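Local coordinates for protein NAD(P)-dependent oxidoreductase (Pseudomonas putida, PDB 7A3W) that binds NADPH and, as an imine reductase, catalyses conjugate reduction and reductive amination, probably by passing hydride from the cofactor to its substrate, at residues Gly194-Ser199 with Asn260-Ser265; Leu120-Gly125 with Ser146-Ala151; Thr95-Ser100 with Ile140-Asn145; Asp80-Leu85 with Glu108-Arg113. All blocks are in the same frame, centred on the assembly; numbering follows the deposited sequence.

Contact 1. Residues Gly194-Ser199 with Asn260-Ser265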
# COMPACT_ATOMS: atom_id res chain seq x y z
N GLY B 194 2.08 -10.17 -4.50
CA GLY B 194 0.78 -10.85 -4.32
C GLY B 194 0.14 -11.26 -5.64
O GLY B 194 -0.38 -12.39 -5.74
N ALA B 195 0.14 -10.37 -6.63
CA ALA B 195 -0.49 -10.62 -7.94
C ALA B 195 0.21 -11.82 -8.58
O ALA B 195 -0.48 -12.68 -9.17
CB ALA B 195 -0.42 -9.40 -8.81
N VAL B 196 1.52 -11.92 -8.41
CA VAL B 196 2.30 -13.06 -8.97
C VAL B 196 1.90 -14.35 -8.24
O VAL B 196 1.59 -15.34 -8.93
CB VAL B 196 3.81 -12.79 -8.95
CG1 VAL B 196 4.59 -14.06 -9.22
CG2 VAL B 196 4.18 -11.70 -9.94
N LEU B 197 1.84 -14.34 -6.91
CA LEU B 197 1.39 -15.54 -6.16
C LEU B 197 -0.01 -15.94 -6.64
O LEU B 197 -0.24 -17.13 -6.92
CB LEU B 197 1.41 -15.26 -4.65
CG LEU B 197 1.08 -16.46 -3.75
CD1 LEU B 197 2.03 -17.62 -4.02
CD2 LEU B 197 1.16 -16.09 -2.28
N ALA B 198 -0.93 -14.99 -6.75
CA ALA B 198 -2.32 -15.31 -7.16
C ALA B 198 -2.32 -15.97 -8.53
O ALA B 198 -2.97 -17.02 -8.72
CB ALA B 198 -3.15 -14.06 -7.17
N SER B 199 -1.58 -15.38 -9.46
CA SER B 199 -1.43 -15.86 -10.85
C SER B 199 -0.92 -17.30 -10.84
O SER B 199 -1.46 -18.11 -11.63
CB SER B 199 -0.54 -14.94 -11.65
OG SER B 199 -0.26 -15.51 -12.92
N ASN B 260 7.50 -20.62 -6.48
CA ASN B 260 8.70 -19.98 -7.08
C ASN B 260 8.40 -18.53 -7.45
O ASN B 260 8.94 -18.03 -8.46
CB ASN B 260 9.19 -20.81 -8.26
CG ASN B 260 9.89 -22.04 -7.74
OD1 ASN B 260 9.33 -23.13 -7.76
ND2 ASN B 260 11.07 -21.85 -7.19
N ALA B 261 7.57 -17.86 -6.66
CA ALA B 261 7.29 -16.42 -6.80
C ALA B 261 8.33 -15.67 -5.98
O ALA B 261 8.79 -16.15 -4.95
CB ALA B 261 5.89 -16.12 -6.36
N PRO B 262 8.74 -14.46 -6.40
CA PRO B 262 9.61 -13.62 -5.58
C PRO B 262 8.93 -13.21 -4.26
O PRO B 262 7.71 -13.05 -4.23
CB PRO B 262 9.90 -12.37 -6.42
CG PRO B 262 9.35 -12.69 -7.80
CD PRO B 262 8.39 -13.85 -7.68
N HIS B 263 9.75 -13.00 -3.23
CA HIS B 263 9.28 -12.77 -1.84
C HIS B 263 10.15 -11.73 -1.12
O HIS B 263 10.19 -11.76 0.12
CB HIS B 263 9.21 -14.11 -1.11
CG HIS B 263 10.49 -14.87 -1.14
ND1 HIS B 263 11.53 -14.60 -0.28
CD2 HIS B 263 10.90 -15.89 -1.92
CE1 HIS B 263 12.52 -15.43 -0.51
NE2 HIS B 263 12.17 -16.23 -1.50
N ALA B 264 10.78 -10.81 -1.85
CA ALA B 264 11.64 -9.76 -1.26
C ALA B 264 10.83 -8.81 -0.38
O ALA B 264 11.34 -8.30 0.64
CB ALA B 264 12.34 -9.01 -2.37
N SER B 265 9.61 -8.48 -0.78
CA SER B 265 8.77 -7.56 0.01
C SER B 265 8.34 -8.24 1.31
O SER B 265 8.36 -7.61 2.35
CB SER B 265 7.59 -7.09 -0.80
OG SER B 265 6.90 -6.11 -0.06
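V196, on the long helix 173-200, meets A261 and P262 in the short connection between helices 242-258 and 264-278. A single methyl group makes the tight part of the contact: V196 CG1 lies 3.8 Å from A261 CB and 4.1 Å from P262 CD. The first torsion of V196 places this branch anti to the backbone N (chi1 167°), which directs it at the loop, and the valine side chain crosses the proline ring at about a right angle. The methyl of A261 also lies over the helix backbone, with A261 CB 4.5 Å from L197 N. L197 itself adds little: L197 CD1 stays 4.8 Å from A261 CB, and the side chain packs instead on L256 of helix 242-258, which A261 touches too. No hydrogen bond joins the two segments. The loose side begins at N260, which is exposed and makes no contact with the helix segment, while P262 and H263 are partly exposed. P262 also packs on Y272 of the second subunit, whose OH is hydrogen-bonded to A264 N, so the loop is shared between this helical packing and the dimer interface. Helix signals mark both ends: N260, with positive phi, closes the preceding helix in a Schellman motif, and H263 occupies the N-cap of helix 264-278. The whole is an interhelical loop packed against a third helix in the all-helical C-terminal domain of the imine reductase family.

Contact 2. Residues Leu120-Gly125 with Ser146-Ala151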
# COMPACT_ATOMS: atom_id res chain seq x y z
N LEU B 120 12.69 33.98 -6.18
CA LEU B 120 11.90 33.36 -5.09
C LEU B 120 11.83 31.87 -5.39
O LEU B 120 11.65 31.53 -6.57
CB LEU B 120 10.49 33.94 -5.09
CG LEU B 120 10.22 35.27 -4.39
CD1 LEU B 120 11.46 36.07 -4.08
CD2 LEU B 120 9.24 36.08 -5.22
N TYR B 121 11.95 31.01 -4.38
CA TYR B 121 12.10 29.55 -4.57
C TYR B 121 11.03 28.78 -3.81
O TYR B 121 10.82 28.99 -2.57
CB TYR B 121 13.48 29.09 -4.13
CG TYR B 121 13.73 27.64 -4.44
CD1 TYR B 121 13.81 27.19 -5.75
CD2 TYR B 121 13.79 26.69 -3.44
CE1 TYR B 121 14.01 25.85 -6.05
CE2 TYR B 121 13.97 25.35 -3.71
CZ TYR B 121 14.10 24.92 -5.02
OH TYR B 121 14.31 23.59 -5.25
N VAL B 122 10.38 27.87 -4.53
CA VAL B 122 9.42 26.89 -3.97
C VAL B 122 9.88 25.51 -4.46
O VAL B 122 10.05 25.34 -5.66
CB VAL B 122 7.99 27.22 -4.41
CG1 VAL B 122 6.99 26.26 -3.81
CG2 VAL B 122 7.64 28.65 -4.04
N ASP B 123 10.06 24.58 -3.52
CA ASP B 123 10.38 23.18 -3.85
C ASP B 123 9.07 22.40 -3.90
O ASP B 123 8.11 22.78 -3.20
CB ASP B 123 11.40 22.61 -2.87
CG ASP B 123 12.11 21.44 -3.51
OD1 ASP B 123 12.76 21.69 -4.53
OD2 ASP B 123 11.96 20.30 -3.02
N ALA B 124 8.96 21.39 -4.76
CA ALA B 124 7.66 20.74 -5.01
C ALA B 124 7.87 19.27 -5.34
O ALA B 124 9.02 18.82 -5.59
CB ALA B 124 6.89 21.48 -6.08
N GLY B 125 6.81 18.50 -5.19
CA GLY B 125 6.86 17.05 -5.43
C GLY B 125 5.53 16.62 -6.00
O GLY B 125 4.49 16.92 -5.37
N SER B 146 6.37 31.43 1.08
CA SER B 146 4.90 31.38 1.25
C SER B 146 4.24 32.45 0.38
O SER B 146 3.19 32.14 -0.24
CB SER B 146 4.52 31.50 2.70
OG SER B 146 3.12 31.58 2.80
N ASP B 147 4.79 33.66 0.35
CA ASP B 147 4.21 34.79 -0.43
C ASP B 147 4.20 34.40 -1.91
O ASP B 147 3.16 34.59 -2.59
CB ASP B 147 4.97 36.10 -0.16
CG ASP B 147 4.74 36.68 1.24
OD1 ASP B 147 3.84 36.19 1.95
OD2 ASP B 147 5.46 37.61 1.61
N ALA B 148 5.31 33.82 -2.38
CA ALA B 148 5.52 33.40 -3.78
C ALA B 148 4.56 32.26 -4.13
O ALA B 148 3.83 32.36 -5.14
CB ALA B 148 6.97 32.99 -3.96
N TYR B 149 4.48 31.23 -3.30
CA TYR B 149 3.53 30.12 -3.53
C TYR B 149 2.11 30.67 -3.63
O TYR B 149 1.39 30.40 -4.61
CB TYR B 149 3.61 29.05 -2.45
CG TYR B 149 2.53 28.02 -2.66
CD1 TYR B 149 2.62 27.12 -3.71
CD2 TYR B 149 1.38 28.01 -1.86
CE1 TYR B 149 1.59 26.22 -3.98
CE2 TYR B 149 0.38 27.09 -2.09
CZ TYR B 149 0.47 26.21 -3.16
OH TYR B 149 -0.52 25.30 -3.39
N HIS B 150 1.68 31.42 -2.63
CA HIS B 150 0.28 31.92 -2.60
C HIS B 150 0.02 32.82 -3.81
O HIS B 150 -1.09 32.72 -4.38
CB HIS B 150 -0.06 32.50 -1.22
CG HIS B 150 -0.13 31.44 -0.17
ND1 HIS B 150 -1.20 30.60 -0.04
CD2 HIS B 150 0.77 31.04 0.76
CE1 HIS B 150 -0.97 29.74 0.95
NE2 HIS B 150 0.24 29.98 1.44
N ALA B 151 0.98 33.65 -4.22
CA ALA B 151 0.85 34.50 -5.43
C ALA B 151 0.55 33.62 -6.66
O ALA B 151 -0.30 34.01 -7.51
CB ALA B 151 2.07 35.34 -5.59
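A148 turns its methyl group into the side of L120, and V122, two residues along the strand, meets the same turn of helix 146-157. The closest approach is between L120 CB and A148 CB, 3.8 Å apart. L120 CG and L120 CD2 each stand 4.0 Å from A148 CB, so the leucine lies alongside A148 with its stem and one branch. Its first torsion (chi1 -83°) sets CG anti to the carbonyl carbon, and from there CD2 is the branch laid against the alanine. V122 has CG1 anti to the backbone N (chi1 -178°), and CG2 falls beside that N and faces the helix. There V122 CG2 is 4.1 Å from Y149 N and 4.4 Å from Y149 CB, while CG1 approaches the tyrosine ring obliquely. The contact is wholly apolar, the strand and helix axes passing 7.9 Å apart at 74°. Y121 points to the other side of the sheet, where it packs on helix 104-116. Helix 146-157 thus covers one face of the Rossmann-type sheet: A148 also touches T95 on strand 95-98, V122 also touches Y142 on strand 140-144, and the Y149 ring meets those of Y142 and F165 beyond.

Contact 3. Residues Thr95-Ser100 with Ile140-Asn145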
# COMPACT_ATOMS: atom_id res chain seq x y z
N THR B 95 9.29 33.46 -9.58
CA THR B 95 9.17 32.30 -8.68
C THR B 95 9.63 31.07 -9.45
O THR B 95 9.05 30.76 -10.49
CB THR B 95 7.75 32.14 -8.15
OG1 THR B 95 7.51 33.30 -7.36
CG2 THR B 95 7.55 30.89 -7.32
N ILE B 96 10.68 30.45 -8.95
CA ILE B 96 11.14 29.12 -9.43
C ILE B 96 10.44 28.05 -8.59
O ILE B 96 10.59 28.07 -7.38
CB ILE B 96 12.66 29.04 -9.31
CG1 ILE B 96 13.34 30.03 -10.25
CG2 ILE B 96 13.13 27.62 -9.55
CD1 ILE B 96 13.47 29.53 -11.65
N VAL B 97 9.75 27.12 -9.25
CA VAL B 97 9.09 25.94 -8.62
C VAL B 97 9.77 24.70 -9.18
O VAL B 97 9.59 24.39 -10.34
CB VAL B 97 7.58 25.89 -8.88
CG1 VAL B 97 6.95 24.73 -8.15
CG2 VAL B 97 6.92 27.19 -8.46
N ASN B 98 10.54 24.02 -8.33
CA ASN B 98 11.35 22.86 -8.74
C ASN B 98 10.58 21.58 -8.41
O ASN B 98 10.56 21.17 -7.23
CB ASN B 98 12.67 22.97 -8.01
CG ASN B 98 13.64 21.89 -8.40
OD1 ASN B 98 13.32 21.01 -9.20
ND2 ASN B 98 14.81 21.94 -7.76
N MET B 99 9.97 20.94 -9.43
CA MET B 99 9.20 19.68 -9.30
C MET B 99 10.03 18.45 -9.66
O MET B 99 9.45 17.33 -9.79
CB MET B 99 7.96 19.75 -10.20
CG MET B 99 7.02 20.81 -9.73
SD MET B 99 5.58 20.81 -10.79
CE MET B 99 4.68 22.19 -10.09
N SER B 100 11.35 18.60 -9.72
CA SER B 100 12.30 17.51 -10.03
C SER B 100 12.67 16.78 -8.73
O SER B 100 12.81 17.44 -7.70
CB SER B 100 13.50 18.06 -10.76
OG SER B 100 14.69 17.37 -10.39
N ILE B 140 0.08 17.94 -5.68
CA ILE B 140 1.51 18.33 -5.67
C ILE B 140 1.80 18.92 -4.29
O ILE B 140 0.97 19.69 -3.74
CB ILE B 140 1.82 19.30 -6.83
CG1 ILE B 140 1.49 18.63 -8.16
CG2 ILE B 140 3.27 19.79 -6.77
CD1 ILE B 140 1.59 19.54 -9.38
N LEU B 141 2.93 18.51 -3.74
CA LEU B 141 3.45 19.02 -2.46
C LEU B 141 4.30 20.25 -2.76
O LEU B 141 5.05 20.20 -3.75
CB LEU B 141 4.33 17.93 -1.85
CG LEU B 141 3.66 16.59 -1.55
CD1 LEU B 141 4.65 15.69 -0.83
CD2 LEU B 141 2.38 16.77 -0.73
N TYR B 142 4.23 21.27 -1.90
CA TYR B 142 5.05 22.49 -2.03
C TYR B 142 5.62 22.88 -0.68
O TYR B 142 4.92 22.71 0.36
CB TYR B 142 4.22 23.66 -2.57
CG TYR B 142 3.58 23.43 -3.91
CD1 TYR B 142 4.26 23.71 -5.09
CD2 TYR B 142 2.29 22.96 -4.01
CE1 TYR B 142 3.67 23.52 -6.32
CE2 TYR B 142 1.67 22.79 -5.24
CZ TYR B 142 2.37 23.05 -6.40
OH TYR B 142 1.81 22.83 -7.62
N SER B 143 6.82 23.45 -0.70
CA SER B 143 7.43 24.11 0.47
C SER B 143 8.35 25.23 0.01
O SER B 143 8.89 25.16 -1.11
CB SER B 143 8.15 23.13 1.37
OG SER B 143 9.39 22.71 0.80
N GLY B 144 8.48 26.27 0.83
CA GLY B 144 9.37 27.40 0.52
C GLY B 144 8.59 28.69 0.65
O GLY B 144 7.66 28.75 1.46
N ASN B 145 8.97 29.67 -0.15
CA ASN B 145 8.50 31.06 -0.01
C ASN B 145 6.98 31.07 -0.05
O ASN B 145 6.38 30.72 -1.08
CB ASN B 145 9.13 31.91 -1.11
CG ASN B 145 8.85 33.37 -0.93
OD1 ASN B 145 7.71 33.75 -0.68
ND2 ASN B 145 9.89 34.16 -1.09
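Strands 95-98 and 140-144 are not direct neighbours: their nearest CA atoms, V97 CA and Y142 CA, stand 8.5 Å apart, because strand 120-126 runs between them in the Rossmann-type sheet of the NADPH-binding domain. Side chains on one face of the sheet therefore bridge the gap over A124 of the middle strand. Y142 is central. V97 CG1 reaches the edge of its ring, in the ring plane, at 3.9 Å from Y142 CE1. M99 comes from farther along the chain: its side chain is extended beyond CG (chi2 -178°, chi3 -177°), which carries the terminal methyl across to the hydroxyl end of the tyrosine. M99 CE lies 3.8 Å from Y142 OH, approaching the ring obliquely, and also packs against the tip of I140, with M99 CE 4.1 Å from I140 CD1. I140 has a second role within its own strand, since its CG2 sits over one face of the Y142 ring, offset toward the rim. The ring is thus confined by V97 at an edge and I140 on a face, and L156 of helix 146-157 touches both M99 and Y142. The same strand end leads to the cofactor: M99 has its side chain about 6 Å from the bound NADPH, and S100 belongs to the NADPH pocket. There N98 forms an Asx turn, its OD1 accepting a hydrogen bond from S100 N at 3.2 Å.

Contact 4. Residues Asp80-Leu85 with Glu108-Arg113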
# COMPACT_ATOMS: atom_id res chain seq x y z
N ASP B 80 23.15 22.43 -12.75
CA ASP B 80 23.99 22.63 -13.97
C ASP B 80 23.39 23.74 -14.84
O ASP B 80 24.14 24.57 -15.37
CB ASP B 80 24.13 21.33 -14.76
CG ASP B 80 24.84 20.24 -13.99
OD1 ASP B 80 25.60 20.58 -13.06
OD2 ASP B 80 24.62 19.07 -14.31
N VAL B 81 22.07 23.76 -15.01
CA VAL B 81 21.37 24.85 -15.75
C VAL B 81 21.68 26.20 -15.08
O VAL B 81 22.07 27.13 -15.79
CB VAL B 81 19.87 24.58 -15.87
CG1 VAL B 81 19.11 25.82 -16.34
CG2 VAL B 81 19.61 23.37 -16.77
N LEU B 82 21.52 26.31 -13.76
CA LEU B 82 21.86 27.54 -13.00
C LEU B 82 23.32 27.94 -13.27
O LEU B 82 23.55 29.13 -13.53
CB LEU B 82 21.63 27.28 -11.50
CG LEU B 82 20.33 27.83 -10.90
CD1 LEU B 82 19.22 28.06 -11.91
CD2 LEU B 82 19.83 26.92 -9.78
N SER B 83 24.26 26.99 -13.23
CA SER B 83 25.71 27.22 -13.39
C SER B 83 26.05 27.83 -14.76
O SER B 83 27.10 28.48 -14.85
CB SER B 83 26.50 25.97 -13.19
OG SER B 83 26.59 25.68 -11.81
N SER B 84 25.23 27.61 -15.78
CA SER B 84 25.49 28.10 -17.16
C SER B 84 24.77 29.42 -17.41
O SER B 84 24.84 29.92 -18.54
CB SER B 84 25.11 27.05 -18.17
OG SER B 84 23.70 26.94 -18.24
N LEU B 85 24.05 29.95 -16.43
CA LEU B 85 23.42 31.30 -16.50
C LEU B 85 24.51 32.35 -16.29
O LEU B 85 25.45 32.10 -15.51
CB LEU B 85 22.40 31.46 -15.36
CG LEU B 85 20.94 31.22 -15.68
CD1 LEU B 85 20.72 30.14 -16.72
CD2 LEU B 85 20.19 30.90 -14.40
N GLU B 108 19.03 22.83 -0.92
CA GLU B 108 19.74 23.89 -0.17
C GLU B 108 20.61 24.68 -1.16
O GLU B 108 20.55 25.93 -1.13
CB GLU B 108 20.52 23.32 1.00
CG GLU B 108 19.62 22.97 2.17
CD GLU B 108 20.27 22.49 3.45
OE1 GLU B 108 21.39 21.92 3.38
OE2 GLU B 108 19.65 22.70 4.51
N ARG B 109 21.38 24.00 -2.00
CA ARG B 109 22.26 24.63 -3.02
C ARG B 109 21.41 25.47 -3.99
O ARG B 109 21.78 26.63 -4.26
CB ARG B 109 23.07 23.57 -3.76
CG ARG B 109 24.17 22.95 -2.91
CD ARG B 109 25.15 22.13 -3.73
NE ARG B 109 26.27 21.68 -2.92
N ILE B 110 20.30 24.91 -4.46
CA ILE B 110 19.42 25.59 -5.45
C ILE B 110 18.80 26.82 -4.81
O ILE B 110 18.87 27.90 -5.45
CB ILE B 110 18.38 24.64 -6.04
CG1 ILE B 110 19.07 23.59 -6.92
CG2 ILE B 110 17.33 25.40 -6.82
CD1 ILE B 110 18.22 22.37 -7.19
N ALA B 111 18.27 26.71 -3.60
CA ALA B 111 17.61 27.84 -2.90
C ALA B 111 18.61 29.01 -2.78
O ALA B 111 18.21 30.16 -2.97
CB ALA B 111 17.08 27.43 -1.56
N LYS B 112 19.88 28.70 -2.48
CA LYS B 112 20.96 29.69 -2.30
C LYS B 112 21.20 30.40 -3.63
O LYS B 112 21.11 31.64 -3.66
CB LYS B 112 22.20 28.96 -1.77
CG LYS B 112 23.39 29.83 -1.42
CD LYS B 112 24.73 29.10 -1.49
N ARG B 113 21.46 29.64 -4.71
CA ARG B 113 21.71 30.19 -6.06
C ARG B 113 20.51 31.05 -6.50
O ARG B 113 20.77 32.15 -6.98
CB ARG B 113 22.01 29.07 -7.07
CG ARG B 113 23.35 28.39 -6.85
CD ARG B 113 23.95 27.89 -8.18
NE ARG B 113 25.31 28.36 -8.38
CZ ARG B 113 25.65 29.59 -8.78
NH1 ARG B 113 24.72 30.50 -9.05
NH2 ARG B 113 26.93 29.91 -8.91
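L82 of helix 75-83 extends its side chain toward helix 104-116 and meets I110 and R113, one turn apart on the partner. The two helices pack beside each other on one side of the Rossmann-type sheet in the NADPH-binding domain, flanking strand 95-98 in sequence. Against I110 the leucine crosses at about a right angle, methyl to methyl, with L82 CD2 4.2 Å from I110 CG2. Against R113 the arrangement is different: the two side chains slide past each other in opposite directions. The leucine branch L82 CD2 reaches the root of the arginine, 4.1 Å from R113 CB, while bends at chi2 (-149°) and chi3 (127°) of the arginine accompany the return of R113 CD alongside L82 CB, at 4.1 Å. This hydrocarbon part of R113, not the charge, makes the contact. R113 also touches Q79, and I110 extends the packing to K75, F78 and Q79 of the same helix and to Y121 of the sheet. Next to L82, V81 O accepts from both S84 N and S84 OG on the same face of its carbonyl plane, with S84 OG 2.9 Å from V81 O.

In the fold
Contacts 2, 3 and 4 belong to the cofactor-binding domain, whereas contact 1 lies in the helical C-terminal domain, about 38 to 44 Å away between centres. Contacts 2 and 3 share one sheet and one face of it: strand 120-126 pairs with strand 140-144 through probable hydrogen bonds such as D123 N to S143 O. Contact 4 covers the other face, where I110 CD1 packs on N98 ND2, and its helix 104-116 leads directly into strand 120-126 of contact 2. All four are apolar across their segments. Contact 3 is wholly buried and lies nearest the cofactor; contacts 2 and 4 have partly exposed margins at L120 and R113, and contact 1 borders the second subunit.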